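Local coordinates for protein transcriptional regulator, SorC family (Enterococcus faecalis, PDB 2O0M) that probably regulates transcription by binding DNA in response to a sugar or related carbohydrate effector, at residues V123-L135 against T153-E165. Numbering follows the deposited sequence.
Sequences VLSDFGDVLTNTL and TMAMVAENMGSLE. With PO4 (phosphate ion), chain B.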
ATOM      1  N   VAL A 123     -10.751 -12.979   6.636  1.00 16.43           N
ATOM      2  CA  VAL A 123     -10.717 -12.277   5.344  1.00 16.18           C
ATOM      3  C   VAL A 123      -9.330 -11.676   5.079  1.00 15.86           C
ATOM      4  O   VAL A 123      -8.856 -11.715   3.957  1.00 14.60           O
ATOM      5  CB  VAL A 123     -11.815 -11.194   5.233  1.00 15.97           C
ATOM      6  CG1 VAL A 123     -11.675 -10.381   3.933  1.00 15.87           C
ATOM      7  CG2 VAL A 123     -13.204 -11.839   5.294  1.00 15.47           C
ATOM      8  N   LEU A 124      -8.682 -11.147   6.112  1.00 16.37           N
ATOM      9  CA  LEU A 124      -7.329 -10.583   5.952  1.00 16.60           C
ATOM     10  C   LEU A 124      -6.301 -11.669   5.643  1.00 16.84           C
ATOM     11  O   LEU A 124      -5.395 -11.470   4.835  1.00 16.43           O
ATOM     12  CB  LEU A 124      -6.919  -9.803   7.195  1.00 17.16           C
ATOM     13  CG  LEU A 124      -7.701  -8.513   7.471  1.00 18.16           C
ATOM     14  CD1 LEU A 124      -7.060  -7.743   8.622  1.00 20.66           C
ATOM     15  CD2 LEU A 124      -7.788  -7.613   6.251  1.00 19.91           C
ATOM     16  N   SER A 125      -6.454 -12.821   6.285  1.00 16.94           N
ATOM     17  CA  SER A 125      -5.639 -13.996   5.969  1.00 17.31           C
ATOM     18  C   SER A 125      -5.865 -14.415   4.518  1.00 16.70           C
ATOM     19  O   SER A 125      -4.916 -14.706   3.783  1.00 16.49           O
ATOM     20  CB  SER A 125      -5.957 -15.159   6.936  1.00 18.00           C
ATOM     21  OG  SER A 125      -5.458 -16.395   6.448  1.00 20.98           O
ATOM     22  N   ASP A 126      -7.129 -14.440   4.109  1.00 15.61           N
ATOM     23  CA  ASP A 126      -7.496 -14.693   2.719  1.00 15.49           C
ATOM     24  C   ASP A 126      -6.872 -13.682   1.763  1.00 14.51           C
ATOM     25  O   ASP A 126      -6.465 -14.049   0.662  1.00 15.06           O
ATOM     26  CB  ASP A 126      -9.015 -14.696   2.539  1.00 15.47           C
ATOM     27  CG  ASP A 126      -9.690 -15.873   3.226  1.00 16.42           C
ATOM     28  OD1 ASP A 126      -9.031 -16.901   3.480  1.00 18.50           O
ATOM     29  OD2 ASP A 126     -10.892 -15.757   3.507  1.00 17.14           O
ATOM     30  N   PHE A 127      -6.785 -12.419   2.174  1.00 13.58           N
ATOM     31  CA  PHE A 127      -6.079 -11.419   1.336  1.00 13.15           C
ATOM     32  C   PHE A 127      -4.624 -11.838   1.096  1.00 12.79           C
ATOM     33  O   PHE A 127      -4.077 -11.592   0.020  1.00 12.73           O
ATOM     34  CB  PHE A 127      -6.086 -10.012   1.950  1.00 12.41           C
ATOM     35  CG  PHE A 127      -7.415  -9.281   1.907  1.00 11.78           C
ATOM     36  CD1 PHE A 127      -8.479  -9.681   1.101  1.00 12.10           C
ATOM     37  CD2 PHE A 127      -7.575  -8.141   2.682  1.00 11.20           C
ATOM     38  CE1 PHE A 127      -9.669  -8.968   1.093  1.00 11.31           C
ATOM     39  CE2 PHE A 127      -8.756  -7.431   2.675  1.00 12.89           C
ATOM     40  CZ  PHE A 127      -9.807  -7.842   1.870  1.00 11.82           C
ATOM     41  N   GLY A 128      -3.994 -12.444   2.102  1.00 13.08           N
ATOM     42  CA  GLY A 128      -2.637 -12.984   1.969  1.00 13.43           C
ATOM     43  C   GLY A 128      -2.549 -14.057   0.903  1.00 13.88           C
ATOM     44  O   GLY A 128      -1.665 -14.045   0.061  1.00 13.84           O
ATOM     45  N   ASP A 129      -3.470 -15.008   0.948  1.00 14.03           N
ATOM     46  CA  ASP A 129      -3.552 -16.056  -0.074  1.00 15.14           C
ATOM     47  C   ASP A 129      -3.719 -15.454  -1.463  1.00 14.61           C
ATOM     48  O   ASP A 129      -3.037 -15.849  -2.416  1.00 15.10           O
ATOM     49  CB  ASP A 129      -4.738 -16.996   0.205  1.00 16.13           C
ATOM     50  CG  ASP A 129      -4.440 -18.036   1.268  1.00 19.69           C
ATOM     51  OD1 ASP A 129      -3.285 -18.148   1.725  1.00 23.25           O
ATOM     52  OD2 ASP A 129      -5.385 -18.766   1.639  1.00 24.53           O
ATOM     53  N   VAL A 130      -4.625 -14.488  -1.573  1.00 13.75           N
ATOM     54  CA  VAL A 130      -4.952 -13.887  -2.861  1.00 13.63           C
ATOM     55  C   VAL A 130      -3.753 -13.099  -3.372  1.00 13.01           C
ATOM     56  O   VAL A 130      -3.403 -13.182  -4.558  1.00 12.32           O
ATOM     57  CB  VAL A 130      -6.211 -12.977  -2.769  1.00 13.26           C
ATOM     58  CG1 VAL A 130      -6.462 -12.250  -4.083  1.00 14.37           C
ATOM     59  CG2 VAL A 130      -7.450 -13.813  -2.394  1.00 14.74           C
ATOM     60  N   LEU A 131      -3.098 -12.342  -2.494  1.00 12.62           N
ATOM     61  CA  LEU A 131      -1.912 -11.616  -2.945  1.00 12.75           C
ATOM     62  C   LEU A 131      -0.828 -12.585  -3.406  1.00 13.06           C
ATOM     63  O   LEU A 131      -0.161 -12.352  -4.417  1.00 12.45           O
ATOM     64  CB  LEU A 131      -1.354 -10.669  -1.878  1.00 12.09           C
ATOM     65  CG  LEU A 131      -0.145  -9.838  -2.334  1.00 12.44           C
ATOM     66  CD1 LEU A 131      -0.531  -8.965  -3.510  1.00 11.79           C
ATOM     67  CD2 LEU A 131       0.411  -9.002  -1.188  1.00 12.00           C
ATOM     68  N   THR A 132      -0.642 -13.674  -2.662  1.00 13.17           N
ATOM     69  CA  THR A 132       0.355 -14.670  -3.050  1.00 13.70           C
ATOM     70  C   THR A 132       0.065 -15.195  -4.467  1.00 13.84           C
ATOM     71  O   THR A 132       0.939 -15.212  -5.331  1.00 13.63           O
ATOM     72  CB  THR A 132       0.421 -15.803  -2.025  1.00 13.93           C
ATOM     73  OG1 THR A 132       0.781 -15.249  -0.760  1.00 13.73           O
ATOM     74  CG2 THR A 132       1.470 -16.837  -2.413  1.00 14.23           C
ATOM     75  N   ASN A 133      -1.171 -15.601  -4.710  1.00 14.59           N
ATOM     76  CA  ASN A 133      -1.546 -16.134  -6.019  1.00 15.40           C
ATOM     77  C   ASN A 133      -1.393 -15.092  -7.120  1.00 15.34           C
ATOM     78  O   ASN A 133      -0.923 -15.396  -8.223  1.00 15.68           O
ATOM     79  CB  ASN A 133      -2.969 -16.685  -5.959  1.00 16.30           C
ATOM     80  CG  ASN A 133      -3.072 -17.901  -5.056  1.00 19.68           C
ATOM     81  OD1 ASN A 133      -2.091 -18.639  -4.864  1.00 25.16           O
ATOM     82  ND2 ASN A 133      -4.252 -18.123  -4.496  1.00 23.89           N
ATOM     83  N   THR A 134      -1.738 -13.852  -6.785  1.00 14.82           N
ATOM     84  CA  THR A 134      -1.678 -12.743  -7.719  1.00 14.35           C
ATOM     85  C   THR A 134      -0.229 -12.429  -8.107  1.00 14.00           C
ATOM     86  O   THR A 134       0.092 -12.324  -9.286  1.00 14.26           O
ATOM     87  CB  THR A 134      -2.358 -11.501  -7.113  1.00 14.57           C
ATOM     88  OG1 THR A 134      -3.762 -11.765  -6.944  1.00 14.47           O
ATOM     89  CG2 THR A 134      -2.175 -10.276  -7.994  1.00 14.86           C
ATOM     90  N   LEU A 135       0.649 -12.288  -7.116  1.00 13.50           N
ATOM     91  CA  LEU A 135       2.067 -12.057  -7.399  1.00 13.97           C
ATOM     92  C   LEU A 135       2.738 -13.270  -8.053  1.00 14.41           C
ATOM     93  O   LEU A 135       3.647 -13.104  -8.854  1.00 14.50           O
ATOM     94  CB  LEU A 135       2.821 -11.640  -6.137  1.00 13.26           C
ATOM     95  CG  LEU A 135       2.358 -10.317  -5.496  1.00 13.44           C
ATOM     96  CD1 LEU A 135       3.227 -10.005  -4.326  1.00 13.18           C
ATOM     97  CD2 LEU A 135       2.350  -9.148  -6.484  1.00 13.38           C
ATOM     98  N   THR A 153      -3.846  -3.611   7.618  1.00 12.05           N
ATOM     99  CA  THR A 153      -4.171  -4.544   6.541  1.00 11.30           C
ATOM    100  C   THR A 153      -2.927  -5.209   5.997  1.00 11.16           C
ATOM    101  O   THR A 153      -2.861  -6.427   5.879  1.00 11.15           O
ATOM    102  CB  THR A 153      -4.894  -3.824   5.402  1.00 11.78           C
ATOM    103  OG1 THR A 153      -6.121  -3.296   5.908  1.00 12.52           O
ATOM    104  CG2 THR A 153      -5.179  -4.760   4.252  1.00 12.15           C
HETATM  105  N   MSE A 154      -1.934  -4.398   5.661  1.00 10.69           N
HETATM  106  CA  MSE A 154      -0.722  -4.929   5.069  1.00 10.69           C
HETATM  107  C   MSE A 154       0.066  -5.839   6.032  1.00 11.09           C
HETATM  108  O   MSE A 154       0.677  -6.821   5.600  1.00 11.51           O
HETATM  109  CB  MSE A 154       0.159  -3.789   4.575  1.00 10.80           C
HETATM  110  CG  MSE A 154      -0.429  -3.042   3.384  1.00 11.49           C
HETATM  111 SE   MSE A 154      -0.507  -4.135   1.770  1.00 19.95          SE
HETATM  112  CE  MSE A 154       1.399  -4.399   1.568  1.00 16.50           C
ATOM    113  N   ALA A 155       0.050  -5.524   7.323  1.00 11.74           N
ATOM    114  CA  ALA A 155       0.726  -6.348   8.328  1.00 11.50           C
ATOM    115  C   ALA A 155       0.111  -7.755   8.332  1.00 12.39           C
ATOM    116  O   ALA A 155       0.819  -8.767   8.316  1.00 13.22           O
ATOM    117  CB  ALA A 155       0.600  -5.723   9.688  1.00 11.39           C
HETATM  118  N   MSE A 156      -1.210  -7.800   8.301  1.00 12.27           N
HETATM  119  CA  MSE A 156      -1.913  -9.091   8.299  1.00 13.28           C
HETATM  120  C   MSE A 156      -1.754  -9.850   6.994  1.00 12.59           C
HETATM  121  O   MSE A 156      -1.577 -11.088   6.991  1.00 13.48           O
HETATM  122  CB  MSE A 156      -3.387  -8.896   8.611  1.00 14.68           C
HETATM  123  CG  MSE A 156      -3.638  -8.414  10.016  1.00 19.07           C
HETATM  124 SE   MSE A 156      -2.904  -9.561  11.417  1.00 35.26          SE
HETATM  125  CE  MSE A 156      -3.156 -11.290  10.606  1.00 22.98           C
ATOM    126  N   VAL A 157      -1.820  -9.127   5.874  1.00 12.26           N
ATOM    127  CA  VAL A 157      -1.533  -9.718   4.581  1.00 12.20           C
ATOM    128  C   VAL A 157      -0.148 -10.357   4.574  1.00 12.28           C
ATOM    129  O   VAL A 157       0.018 -11.509   4.167  1.00 12.58           O
ATOM    130  CB  VAL A 157      -1.622  -8.664   3.446  1.00 12.85           C
ATOM    131  CG1 VAL A 157      -1.002  -9.211   2.160  1.00 13.17           C
ATOM    132  CG2 VAL A 157      -3.076  -8.246   3.220  1.00 12.70           C
ATOM    133  N   ALA A 158       0.856  -9.601   5.021  1.00 12.10           N
ATOM    134  CA  ALA A 158       2.233 -10.079   5.010  1.00 12.23           C
ATOM    135  C   ALA A 158       2.384 -11.373   5.821  1.00 12.26           C
ATOM    136  O   ALA A 158       3.033 -12.319   5.375  1.00 12.46           O
ATOM    137  CB  ALA A 158       3.178  -9.007   5.528  1.00 12.08           C
ATOM    138  N   GLU A 159       1.760 -11.421   6.991  1.00 12.67           N
ATOM    139  CA  GLU A 159       1.860 -12.597   7.877  1.00 13.96           C
ATOM    140  C   GLU A 159       1.284 -13.852   7.226  1.00 13.98           C
ATOM    141  O   GLU A 159       1.629 -14.977   7.612  1.00 14.43           O
ATOM    142  CB  GLU A 159       1.128 -12.328   9.193  1.00 14.74           C
ATOM    143  CG  GLU A 159       1.768 -11.261  10.059  1.00 18.41           C
ATOM    144  CD  GLU A 159       3.086 -11.695  10.694  1.00 21.19           C
ATOM    145  OE1 GLU A 159       3.401 -12.918  10.677  1.00 23.67           O
ATOM    146  OE2 GLU A 159       3.794 -10.805  11.228  1.00 21.50           O
ATOM    147  N   ASN A 160       0.415 -13.663   6.236  1.00 13.72           N
ATOM    148  CA  ASN A 160      -0.333 -14.761   5.622  1.00 14.26           C
ATOM    149  C   ASN A 160       0.048 -15.049   4.168  1.00 14.39           C
ATOM    150  O   ASN A 160      -0.738 -15.628   3.407  1.00 15.60           O
ATOM    151  CB  ASN A 160      -1.827 -14.469   5.759  1.00 14.40           C
ATOM    152  CG  ASN A 160      -2.325 -14.663   7.181  1.00 15.48           C
ATOM    153  OD1 ASN A 160      -2.513 -15.794   7.622  1.00 19.69           O
ATOM    154  ND2 ASN A 160      -2.561 -13.567   7.895  1.00 16.32           N
HETATM  155  N   MSE A 161       1.272 -14.694   3.795  1.00 14.54           N
HETATM  156  CA  MSE A 161       1.766 -14.951   2.442  1.00 15.02           C
HETATM  157  C   MSE A 161       2.365 -16.348   2.321  1.00 14.51           C
HETATM  158  O   MSE A 161       2.820 -16.922   3.314  1.00 14.55           O
HETATM  159  CB  MSE A 161       2.838 -13.945   2.074  1.00 16.32           C
HETATM  160  CG  MSE A 161       2.370 -12.555   2.177  1.00 20.05           C
HETATM  161 SE   MSE A 161       1.285 -12.180   0.674  1.00 32.51          SE
HETATM  162  CE  MSE A 161       2.649 -12.085  -0.800  1.00 23.29           C
ATOM    163  N   GLY A 162       2.390 -16.855   1.093  1.00 14.32           N
ATOM    164  CA  GLY A 162       3.024 -18.130   0.759  1.00 14.05           C
ATOM    165  C   GLY A 162       4.244 -17.898  -0.110  1.00 14.33           C
ATOM    166  O   GLY A 162       4.615 -16.762  -0.402  1.00 13.85           O
ATOM    167  N   SER A 163       4.852 -18.994  -0.542  1.00 14.44           N
ATOM    168  CA  SER A 163       6.113 -18.961  -1.242  1.00 15.28           C
ATOM    169  C   SER A 163       6.011 -18.309  -2.626  1.00 15.09           C
ATOM    170  O   SER A 163       5.089 -18.593  -3.386  1.00 16.01           O
ATOM    171  CB  SER A 163       6.641 -20.393  -1.396  1.00 15.24           C
ATOM    172  OG  SER A 163       7.886 -20.378  -2.064  1.00 17.65           O
ATOM    173  N   LEU A 164       6.976 -17.449  -2.943  1.00 15.12           N
ATOM    174  CA  LEU A 164       7.119 -16.885  -4.294  1.00 15.20           C
ATOM    175  C   LEU A 164       8.507 -17.092  -4.887  1.00 15.62           C
ATOM    176  O   LEU A 164       8.668 -16.986  -6.096  1.00 15.26           O
ATOM    177  CB  LEU A 164       6.822 -15.376  -4.306  1.00 15.33           C
ATOM    178  CG  LEU A 164       5.398 -15.002  -3.910  1.00 15.30           C
ATOM    179  CD1 LEU A 164       5.238 -13.482  -3.755  1.00 14.70           C
ATOM    180  CD2 LEU A 164       4.384 -15.537  -4.904  1.00 15.93           C
ATOM    181  N   GLU A 165       9.500 -17.366  -4.047  1.00 15.64           N
ATOM    182  CA  GLU A 165      10.880 -17.441  -4.496  1.00 16.68           C
ATOM    183  C   GLU A 165      11.100 -18.763  -5.224  1.00 17.29           C
ATOM    184  O   GLU A 165      10.592 -19.799  -4.800  1.00 18.05           O
ATOM    185  CB  GLU A 165      11.827 -17.335  -3.296  1.00 16.28           C
ATOM    186  CG  GLU A 165      13.245 -16.961  -3.659  1.00 16.34           C
ATOM    187  CD  GLU A 165      13.475 -15.472  -3.840  1.00 16.18           C
ATOM    188  OE1 GLU A 165      14.658 -15.104  -4.040  1.00 16.10           O
ATOM    189  OE2 GLU A 165      12.502 -14.677  -3.800  1.00 15.02           O
TER
HETATM  190  P   PO4 B 401      -4.986   0.283   7.564  1.00 17.36           P
HETATM  191  O1  PO4 B 401      -6.210   1.009   7.140  1.00 19.86           O
HETATM  192  O2  PO4 B 401      -4.852  -1.043   6.913  1.00 17.99           O
HETATM  193  O3  PO4 B 401      -3.790   1.159   7.363  1.00 22.36           O
HETATM  194  O4  PO4 B 401      -5.041   0.085   9.048  1.00 21.83           O
HETATM  195  O   HOH W   1      -0.803 -17.622   1.450  1.00 36.21           O
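Val157 sits as a knob in the hole formed by Leu124, Phe127, Gly128 and Leu131. Its two methyls divide the work: CG1 lies 3.6 Å from Leu131 CD2, while CG2 faces Phe127 CB. Gly128, with no side chain, lets the backbones close to 4.3 Å between its CA and that of Val157, where the axes of 123-135 and 153-159 cross at -63°. The selenomethionine Met161 curls back so that its SE rests 3.8 Å from Leu131 CD2 and also beside Thr132 OG1 and Gly128 O, at the border of the apolar centre; beyond it Leu164 CD1 meets Leu135 CB. At the other end Leu124 CD1 lies against the CB and CG of Met156, the side chains crossing at about a right angle.

Outward, with Thr132 CG2 anti to the backbone N, OG1 turns back to give its proton to Gly128 O and accepts a nearly straight bond from Gly162 N (2.9 Å, 167°). Within 153-165, a hydrogen bond from Asn160 ND2 to Met156 O (2.8 Å) fixes the amide lying against Ser125. Thr153 N and OG1 both hydrogen-bond one oxygen of a phosphate, probably from the crystallisation liquor.

Phe127, Leu131 and Thr153 all touch Ile306 on strand 302-306 of this Rossmann-like domain. The chemistry implies an apolar joint whose polar edge is held by the Thr132 hydroxyl and a water donating to Asp129 OD1 and Asn160 O.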